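Local coordinates for protein Pcza361.24 (PDB 3G2M) that probably transfers a methyl group from S-adenosyl-L-methionine to a nitrogen of glycopeptides during the biosynthesis of glycopeptide antibiotics, at residues G80-P85 and F151-I156; S115-F120 and L137-M142; F266-Q271 and V285-V290. One frame throughout, in Å; residues are numbered along the deposited sequence.

Contact 1: G80-P85 and F151-I156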
loop_
_atom_site.group_PDB
_atom_site.type_symbol
_atom_site.label_atom_id
_atom_site.label_comp_id
_atom_site.label_asym_id
_atom_site.label_seq_id
_atom_site.Cartn_x
_atom_site.Cartn_y
_atom_site.Cartn_z
ATOM N N GLY A 80 -12.993 26.357 10.487
ATOM C CA GLY A 80 -13.998 27.392 10.717
ATOM C C GLY A 80 -13.849 27.990 12.104
ATOM O O GLY A 80 -12.946 28.802 12.320
ATOM N N PRO A 81 -14.721 27.573 13.055
ATOM C CA PRO A 81 -14.825 27.989 14.458
ATOM C C PRO A 81 -13.630 28.803 15.030
ATOM O O PRO A 81 -13.538 29.990 14.697
ATOM C CB PRO A 81 -15.107 26.660 15.172
ATOM C CG PRO A 81 -15.790 25.781 14.100
ATOM C CD PRO A 81 -15.737 26.541 12.783
ATOM N N VAL A 82 -12.756 28.268 15.894
ATOM C CA VAL A 82 -12.848 26.964 16.556
ATOM C C VAL A 82 -13.342 27.164 17.996
ATOM O O VAL A 82 -12.787 27.972 18.742
ATOM C CB VAL A 82 -11.472 26.229 16.548
ATOM C CG1 VAL A 82 -11.478 25.007 17.461
ATOM C CG2 VAL A 82 -11.087 25.823 15.131
ATOM N N SER A 83 -14.395 26.442 18.366
ATOM C CA SER A 83 -14.925 26.483 19.724
ATOM C C SER A 83 -14.540 25.202 20.469
ATOM O O SER A 83 -15.252 24.192 20.402
ATOM N N GLY A 84 -13.397 25.241 21.154
ATOM C CA GLY A 84 -12.931 24.107 21.948
ATOM C C GLY A 84 -11.560 23.567 21.559
ATOM O O GLY A 84 -11.026 23.920 20.505
ATOM N N PRO A 85 -10.976 22.721 22.429
ATOM C CA PRO A 85 -9.702 22.033 22.220
ATOM C C PRO A 85 -9.635 21.178 20.950
ATOM O O PRO A 85 -10.639 20.598 20.525
ATOM C CB PRO A 85 -9.582 21.143 23.463
ATOM C CG PRO A 85 -10.369 21.877 24.506
ATOM C CD PRO A 85 -11.546 22.405 23.754
ATOM N N PHE A 151 -13.218 15.576 21.573
ATOM C CA PHE A 151 -12.804 16.836 20.951
ATOM C C PHE A 151 -13.730 17.227 19.812
ATOM O O PHE A 151 -14.290 16.367 19.133
ATOM C CB PHE A 151 -11.369 16.730 20.415
ATOM C CG PHE A 151 -10.344 16.374 21.456
ATOM C CD1 PHE A 151 -9.537 17.354 22.010
ATOM C CD2 PHE A 151 -10.169 15.054 21.862
ATOM C CE1 PHE A 151 -8.582 17.036 22.969
ATOM C CE2 PHE A 151 -9.223 14.725 22.820
ATOM C CZ PHE A 151 -8.422 15.718 23.372
ATOM N N GLY A 152 -13.885 18.531 19.601
ATOM C CA GLY A 152 -14.685 19.030 18.483
ATOM C C GLY A 152 -13.939 18.945 17.163
ATOM O O GLY A 152 -14.557 18.948 16.100
ATOM N N THR A 153 -12.610 18.876 17.242
ATOM C CA THR A 153 -11.722 18.827 16.077
ATOM C C THR A 153 -10.565 17.864 16.338
ATOM O O THR A 153 -9.913 17.937 17.379
ATOM C CB THR A 153 -11.129 20.225 15.751
ATOM O OG1 THR A 153 -12.179 21.198 15.697
ATOM C CG2 THR A 153 -10.392 20.215 14.409
ATOM N N VAL A 154 -10.330 16.955 15.392
ATOM C CA VAL A 154 -9.163 16.077 15.413
ATOM C C VAL A 154 -8.430 16.209 14.074
ATOM O O VAL A 154 -9.049 16.137 13.018
ATOM C CB VAL A 154 -9.546 14.590 15.686
ATOM C CG1 VAL A 154 -8.301 13.689 15.635
ATOM C CG2 VAL A 154 -10.247 14.436 17.036
ATOM N N VAL A 155 -7.116 16.408 14.123
ATOM C CA VAL A 155 -6.319 16.634 12.907
ATOM C C VAL A 155 -5.142 15.661 12.778
ATOM O O VAL A 155 -4.567 15.222 13.779
ATOM C CB VAL A 155 -5.817 18.121 12.768
ATOM C CG1 VAL A 155 -6.989 19.096 12.714
ATOM C CG2 VAL A 155 -4.878 18.507 13.887
ATOM N N ILE A 156 -4.804 15.318 11.535
ATOM C CA ILE A 156 -3.625 14.504 11.254
ATOM C C ILE A 156 -2.972 14.956 9.946
ATOM O O ILE A 156 -3.659 15.270 8.971
ATOM C CB ILE A 156 -3.950 12.970 11.255
ATOM C CG1 ILE A 156 -2.663 12.130 11.284
ATOM C CG2 ILE A 156 -4.857 12.568 10.078
ATOM C CD1 ILE A 156 -2.907 10.653 11.551
HETATM O O HOH W 1 -12.567 21.806 18.512
HETATM O O HOH W 2 -13.234 20.426 21.583
#
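Pro85 and Phe151 are the nearest backbone pair here, their CA atoms 6.2 Å apart, and no direct hydrogen bond joins the loop 80-85 to the segment 151-156. The place is the entrance to two neighbouring parallel strands, 86-89 and 151-156, in the Rossmann-like sheet of a class I methyltransferase. It illustrates how water can serve where two strands have not yet closed up: further along, Thr153 makes a backbone hydrogen bond with Leu87 of strand 86-89. The chain also turns a corner at Gly152, and Pro85 O stays 4.0 Å from Gly152 N, too far for the two to join directly.

Among the side chains, Phe151 makes the main dry contact. Its CG stands anti to its own carbonyl carbon (chi1 -58°), which brings the CD1 edge of the ring up to the proline. Phe151 CD1 lies 4.1 Å from Pro85 CB, and the carbonyl of Pro85 arrives at that same edge, near the ring plane, rather than over a face. Val82 approaches Thr153 more loosely, Val82 CG1 to Thr153 OG1 at 4.3 Å, and also leans on Trp105. Pro85 packs outside the pair against Glu106 and Lys149, while Thr153 touches Val86, Leu187 and Thr79, so its side chain packs against residues of both adjacent strands and the end of helix 69-79.

Two waters complete the junction, both donating a hydrogen bond to Pro85 O. The first lies 3.0 Å from Pro85 O and is also hydrogen-bonded to Thr153 OG1. The second, 2.8 Å from Pro85 O, accepts a hydrogen bond from Gly152 N, with 2.8 Å between the water oxygen and that nitrogen.

Contact 2: S115-F120 and L137-M142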
loop_
_atom_site.group_PDB
_atom_site.type_symbol
_atom_site.label_atom_id
_atom_site.label_comp_id
_atom_site.label_asym_id
_atom_site.label_seq_id
_atom_site.Cartn_x
_atom_site.Cartn_y
_atom_site.Cartn_z
ATOM N N SER A 115 11.466 10.550 23.157
ATOM C CA SER A 115 12.542 11.480 22.838
ATOM C C SER A 115 12.011 12.686 22.072
ATOM O O SER A 115 12.401 13.821 22.348
ATOM C CB SER A 115 13.652 10.782 22.045
ATOM O OG SER A 115 13.186 10.388 20.764
ATOM N N VAL A 116 11.118 12.437 21.116
ATOM C CA VAL A 116 10.463 13.527 20.386
ATOM C C VAL A 116 9.644 14.387 21.361
ATOM O O VAL A 116 9.717 15.614 21.317
ATOM C CB VAL A 116 9.624 13.008 19.180
ATOM C CG1 VAL A 116 8.954 14.151 18.451
ATOM C CG2 VAL A 116 10.516 12.238 18.198
ATOM N N LEU A 117 8.910 13.738 22.266
ATOM C CA LEU A 117 8.146 14.442 23.301
ATOM C C LEU A 117 9.007 15.296 24.220
ATOM O O LEU A 117 8.618 16.404 24.590
ATOM C CB LEU A 117 7.339 13.460 24.145
ATOM C CG LEU A 117 5.994 13.033 23.567
ATOM C CD1 LEU A 117 5.475 11.879 24.381
ATOM C CD2 LEU A 117 4.993 14.191 23.561
ATOM N N ALA A 118 10.164 14.761 24.606
ATOM C CA ALA A 118 11.135 15.499 25.410
ATOM C C ALA A 118 11.584 16.771 24.699
ATOM O O ALA A 118 11.598 17.845 25.297
ATOM C CB ALA A 118 12.331 14.617 25.724
ATOM N N ALA A 119 11.924 16.637 23.416
ATOM C CA ALA A 119 12.320 17.767 22.576
ATOM C C ALA A 119 11.176 18.764 22.362
ATOM O O ALA A 119 11.411 19.971 22.252
ATOM C CB ALA A 119 12.858 17.273 21.242
ATOM N N PHE A 120 9.947 18.254 22.304
ATOM C CA PHE A 120 8.751 19.098 22.280
ATOM C C PHE A 120 8.631 19.910 23.581
ATOM O O PHE A 120 8.380 21.120 23.534
ATOM C CB PHE A 120 7.494 18.248 22.070
ATOM C CG PHE A 120 6.303 19.017 21.534
ATOM C CD1 PHE A 120 5.437 18.415 20.628
ATOM C CD2 PHE A 120 6.039 20.327 21.936
ATOM C CE1 PHE A 120 4.330 19.101 20.132
ATOM C CE2 PHE A 120 4.938 21.025 21.439
ATOM C CZ PHE A 120 4.084 20.408 20.540
ATOM N N LEU A 137 0.621 17.948 26.237
ATOM C CA LEU A 137 1.346 16.842 25.609
ATOM C C LEU A 137 0.962 15.487 26.186
ATOM O O LEU A 137 0.864 15.327 27.401
ATOM C CB LEU A 137 2.860 17.045 25.708
ATOM C CG LEU A 137 3.468 18.137 24.828
ATOM C CD1 LEU A 137 4.939 18.300 25.153
ATOM C CD2 LEU A 137 3.287 17.815 23.358
ATOM N N VAL A 138 0.747 14.514 25.301
ATOM C CA VAL A 138 0.333 13.169 25.711
ATOM C C VAL A 138 1.069 12.106 24.903
ATOM O O VAL A 138 1.150 12.204 23.677
ATOM C CB VAL A 138 -1.210 12.970 25.539
ATOM C CG1 VAL A 138 -1.618 11.555 25.933
ATOM C CG2 VAL A 138 -1.983 13.982 26.366
ATOM N N GLN A 139 1.617 11.100 25.581
ATOM C CA GLN A 139 2.236 9.990 24.871
ATOM C C GLN A 139 1.166 9.010 24.404
ATOM O O GLN A 139 0.311 8.591 25.180
ATOM C CB GLN A 139 3.296 9.277 25.715
ATOM C CG GLN A 139 4.043 8.207 24.921
ATOM C CD GLN A 139 5.404 7.861 25.487
ATOM O OE1 GLN A 139 5.754 8.236 26.607
ATOM N NE2 GLN A 139 6.186 7.130 24.703
ATOM N N GLY A 140 1.216 8.653 23.124
ATOM C CA GLY A 140 0.248 7.706 22.591
ATOM C C GLY A 140 0.478 7.354 21.141
ATOM O O GLY A 140 1.237 8.021 20.444
ATOM N N ASP A 141 -0.210 6.307 20.706
ATOM C CA ASP A 141 -0.110 5.772 19.354
ATOM C C ASP A 141 -1.342 6.158 18.528
ATOM O O ASP A 141 -2.454 5.728 18.837
ATOM C CB ASP A 141 -0.012 4.247 19.453
ATOM C CG ASP A 141 0.352 3.588 18.149
ATOM O OD1 ASP A 141 0.031 4.122 17.059
ATOM O OD2 ASP A 141 0.953 2.505 18.223
HETATM N N MSE A 142 -1.133 6.943 17.468
HETATM C CA MSE A 142 -2.213 7.370 16.569
HETATM C C MSE A 142 -3.073 6.217 16.012
HETATM O O MSE A 142 -4.228 6.432 15.667
HETATM C CB MSE A 142 -1.664 8.227 15.410
HETATM C CG MSE A 142 -0.578 7.542 14.588
HETATM SE SE MSE A 142 -0.194 8.411 12.876
HETATM C CE MSE A 142 1.697 7.863 12.814
#
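Leu137 meets Phe120 through a CH-pi contact between helix 115-120 and strand 137-139. The methyl CD2 of Leu137 sits 3.5 Å from the centroid of the Phe120 ring, only 13° off its normal, and so rests almost squarely on one face. The other methyl, Leu137 CD1, lies by the root of the ring, 3.9 Å from Phe120 CG. The ring reaches this place because Phe120 CG is anti to its backbone N (chi1 -159°).

Aliphatic packing continues the contact one helical turn back. Leu117 and Leu137 run past each other in opposite senses, with their CD2 methyls 4.0 Å apart. The second branch of Leu117 is used differently: its CD1 presses on the hydrocarbon stem of Gln139, 3.6 Å from Gln139 CB. No hydrogen bond crosses between the two segments, and in the conformer described the polar end of Gln139 looks elsewhere, its NE2 bonding to Leu112 O. Gln139 thus turns its methylene groups to the helix and its amide to a loop.

The helix and strand axes run antiparallel, at 171° and 9.7 Å, the layered alpha/beta packing of a Rossmann-like fold. Strand 135-139 is the outermost on its side of the sheet and bonds to strand 107-111, where Leu137 touches Ala109 and Leu117 touches Glu111, an S-adenosyl-L-methionine-binding residue. Beyond Gln139 the chain leads to Asp141 and Met142, which also bind that cofactor, while Phe120 meets the ring of Phe98 in helix 97-101.

Contact 3: F266-Q271 and V285-V290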
loop_
_atom_site.group_PDB
_atom_site.type_symbol
_atom_site.label_atom_id
_atom_site.label_comp_id
_atom_site.label_asym_id
_atom_site.label_seq_id
_atom_site.Cartn_x
_atom_site.Cartn_y
_atom_site.Cartn_z
ATOM N N PHE A 266 -17.229 7.039 8.297
ATOM C CA PHE A 266 -17.239 8.498 8.173
ATOM C C PHE A 266 -17.968 8.920 6.906
ATOM O O PHE A 266 -18.019 8.172 5.930
ATOM C CB PHE A 266 -15.806 9.063 8.118
ATOM C CG PHE A 266 -15.109 9.121 9.450
ATOM C CD1 PHE A 266 -15.255 10.229 10.282
ATOM C CD2 PHE A 266 -14.303 8.071 9.873
ATOM C CE1 PHE A 266 -14.598 10.293 11.527
ATOM C CE2 PHE A 266 -13.643 8.121 11.116
ATOM C CZ PHE A 266 -13.799 9.230 11.940
ATOM N N ASP A 267 -18.523 10.128 6.938
ATOM C CA ASP A 267 -18.942 10.847 5.745
ATOM C C ASP A 267 -17.856 11.842 5.384
ATOM O O ASP A 267 -17.552 12.722 6.182
ATOM C CB ASP A 267 -20.226 11.640 6.011
ATOM C CG ASP A 267 -21.461 10.774 6.038
ATOM O OD1 ASP A 267 -21.405 9.608 5.583
ATOM O OD2 ASP A 267 -22.502 11.281 6.513
ATOM N N VAL A 268 -17.275 11.711 4.196
ATOM C CA VAL A 268 -16.286 12.682 3.722
ATOM C C VAL A 268 -17.036 13.830 3.041
ATOM O O VAL A 268 -17.650 13.656 1.990
ATOM C CB VAL A 268 -15.193 12.027 2.809
ATOM C CG1 VAL A 268 -14.311 13.078 2.150
ATOM C CG2 VAL A 268 -14.316 11.052 3.626
ATOM N N ILE A 269 -17.008 14.997 3.673
ATOM C CA ILE A 269 -17.890 16.105 3.269
ATOM C C ILE A 269 -17.211 17.193 2.427
ATOM O O ILE A 269 -17.887 18.064 1.872
ATOM C CB ILE A 269 -18.619 16.737 4.492
ATOM C CG1 ILE A 269 -17.612 17.218 5.542
ATOM C CG2 ILE A 269 -19.615 15.735 5.087
ATOM C CD1 ILE A 269 -18.226 18.015 6.696
ATOM N N ALA A 270 -15.882 17.156 2.358
ATOM C CA ALA A 270 -15.121 18.062 1.491
ATOM C C ALA A 270 -13.692 17.575 1.296
ATOM O O ALA A 270 -13.100 17.001 2.207
ATOM C CB ALA A 270 -15.132 19.486 2.042
ATOM N N GLN A 271 -13.161 17.793 0.094
ATOM C CA GLN A 271 -11.757 17.527 -0.236
ATOM C C GLN A 271 -11.259 18.731 -1.012
ATOM O O GLN A 271 -11.756 19.015 -2.108
ATOM C CB GLN A 271 -11.599 16.300 -1.136
ATOM C CG GLN A 271 -12.278 15.022 -0.699
ATOM C CD GLN A 271 -12.129 13.916 -1.742
ATOM O OE1 GLN A 271 -11.062 13.735 -2.336
ATOM N NE2 GLN A 271 -13.198 13.182 -1.969
ATOM N N VAL A 285 -4.137 17.577 -0.398
ATOM C CA VAL A 285 -5.591 17.653 -0.276
ATOM C C VAL A 285 -5.976 17.765 1.210
ATOM O O VAL A 285 -5.479 16.999 2.047
ATOM C CB VAL A 285 -6.283 16.411 -0.932
ATOM C CG1 VAL A 285 -7.793 16.466 -0.772
ATOM C CG2 VAL A 285 -5.933 16.319 -2.406
ATOM N N LEU A 286 -6.827 18.743 1.529
ATOM C CA LEU A 286 -7.410 18.850 2.861
ATOM C C LEU A 286 -8.778 18.183 2.866
ATOM O O LEU A 286 -9.716 18.658 2.218
ATOM C CB LEU A 286 -7.516 20.316 3.320
ATOM C CG LEU A 286 -7.394 20.651 4.820
ATOM C CD1 LEU A 286 -8.513 20.028 5.658
ATOM C CD2 LEU A 286 -6.017 20.295 5.408
ATOM N N VAL A 287 -8.874 17.087 3.613
ATOM C CA VAL A 287 -10.080 16.256 3.672
ATOM C C VAL A 287 -10.821 16.533 4.978
ATOM O O VAL A 287 -10.211 16.559 6.046
ATOM C CB VAL A 287 -9.718 14.742 3.557
ATOM C CG1 VAL A 287 -10.926 13.840 3.829
ATOM C CG2 VAL A 287 -9.114 14.428 2.185
ATOM N N GLU A 288 -12.131 16.766 4.886
ATOM C CA GLU A 288 -12.978 16.941 6.073
ATOM C C GLU A 288 -13.928 15.762 6.196
ATOM O O GLU A 288 -14.641 15.429 5.240
ATOM C CB GLU A 288 -13.802 18.222 5.981
ATOM C CG GLU A 288 -12.997 19.506 5.978
ATOM C CD GLU A 288 -13.808 20.676 5.491
ATOM O OE1 GLU A 288 -14.836 20.985 6.142
ATOM O OE2 GLU A 288 -13.426 21.270 4.455
ATOM N N ALA A 289 -13.955 15.144 7.374
ATOM C CA ALA A 289 -14.823 13.991 7.597
ATOM C C ALA A 289 -15.577 14.105 8.910
ATOM O O ALA A 289 -15.048 14.606 9.907
ATOM C CB ALA A 289 -14.024 12.690 7.551
ATOM N N VAL A 290 -16.818 13.630 8.897
ATOM C CA VAL A 290 -17.673 13.636 10.085
ATOM C C VAL A 290 -18.412 12.304 10.218
ATOM O O VAL A 290 -18.525 11.552 9.250
ATOM C CB VAL A 290 -18.708 14.799 10.050
ATOM C CG1 VAL A 290 -18.003 16.161 10.029
ATOM C CG2 VAL A 290 -19.668 14.656 8.851
#
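A beta hairpin with a classic bulge closes one side of the methyltransferase sheet, strand 267-274 being its outermost member and strand 284-290 lying between it and strand 184-191. The bulge is formed by Ile269 and Ala270, which both face Glu288, so the register slips by one residue between Val268 and Ala270.

Asp267 and Val290 form a hydrogen-bonded pair, Asp267 N reaching Val290 O at 2.7 Å and Val290 N returning to Asp267 O. At the bulge the two bonds to Glu288 are shared out: Ile269 N gives to Glu288 O at 2.9 Å with an angle of 154° at the hydrogen, whereas Glu288 N gives to Ala270 O along a straighter path of 172°. Between the Asp267-Val290 pair and the bulge, Val268 and Ala289 form a non-hydrogen-bonded pair, where Ala289 CA comes 3.3 Å from Asp267 O in a CA-H...O contact.

The side chains sort by face. With Val268 and Ala289 go Gln271 and Val287. Here Val268 CG1 meets Val287 CG1 obliquely at 3.9 Å, and Val268 and Gln271 pack on helix 254-263. Phe266, just before the strand, sets CD1 of its ring 3.9 Å from Ala289 CB. Asp267, Ala270, Glu288 and Val290 share the other face. Ile269, at the bulge, carries CG1 in the crowded position between N and the carbonyl carbon (chi1 57°), which brings its CD1 to 3.8 Å from Val290 CG1, the two side chains crossing at about a right angle.

Glu288 OE2 lies 3.5 Å from Ala270 CB, while OE1 forms a salt bridge to Lys185 of strand 184-191. Pairing the carboxylate of this largely buried residue with a lysine would probably keep it ionised, and it ties the hairpin to the next strand through charge as well as backbone bonds.

In the fold
All three contacts belong to one seven-stranded sheet and sample it from side to side. Contact 2 packs a helix on outermost strand 135-139, contact 1 lies at the start of central strands 86-89 and 151-156, and contact 3 forms the opposite margin. Centres of contacts 1 and 2 are 20 Å apart, those of 1 and 3 about 14 Å, and those of 2 and 3 about 27 Å. Along the chain, contact 2 falls between the two halves of contact 1, and contact 3 follows both. Contacts 1 and 2 touch where Ile156 CD1 packs 3.8 Å from Met142 SE, so the sheet joins the cofactor-binding residues Asp141 and Met142 to the far hairpin.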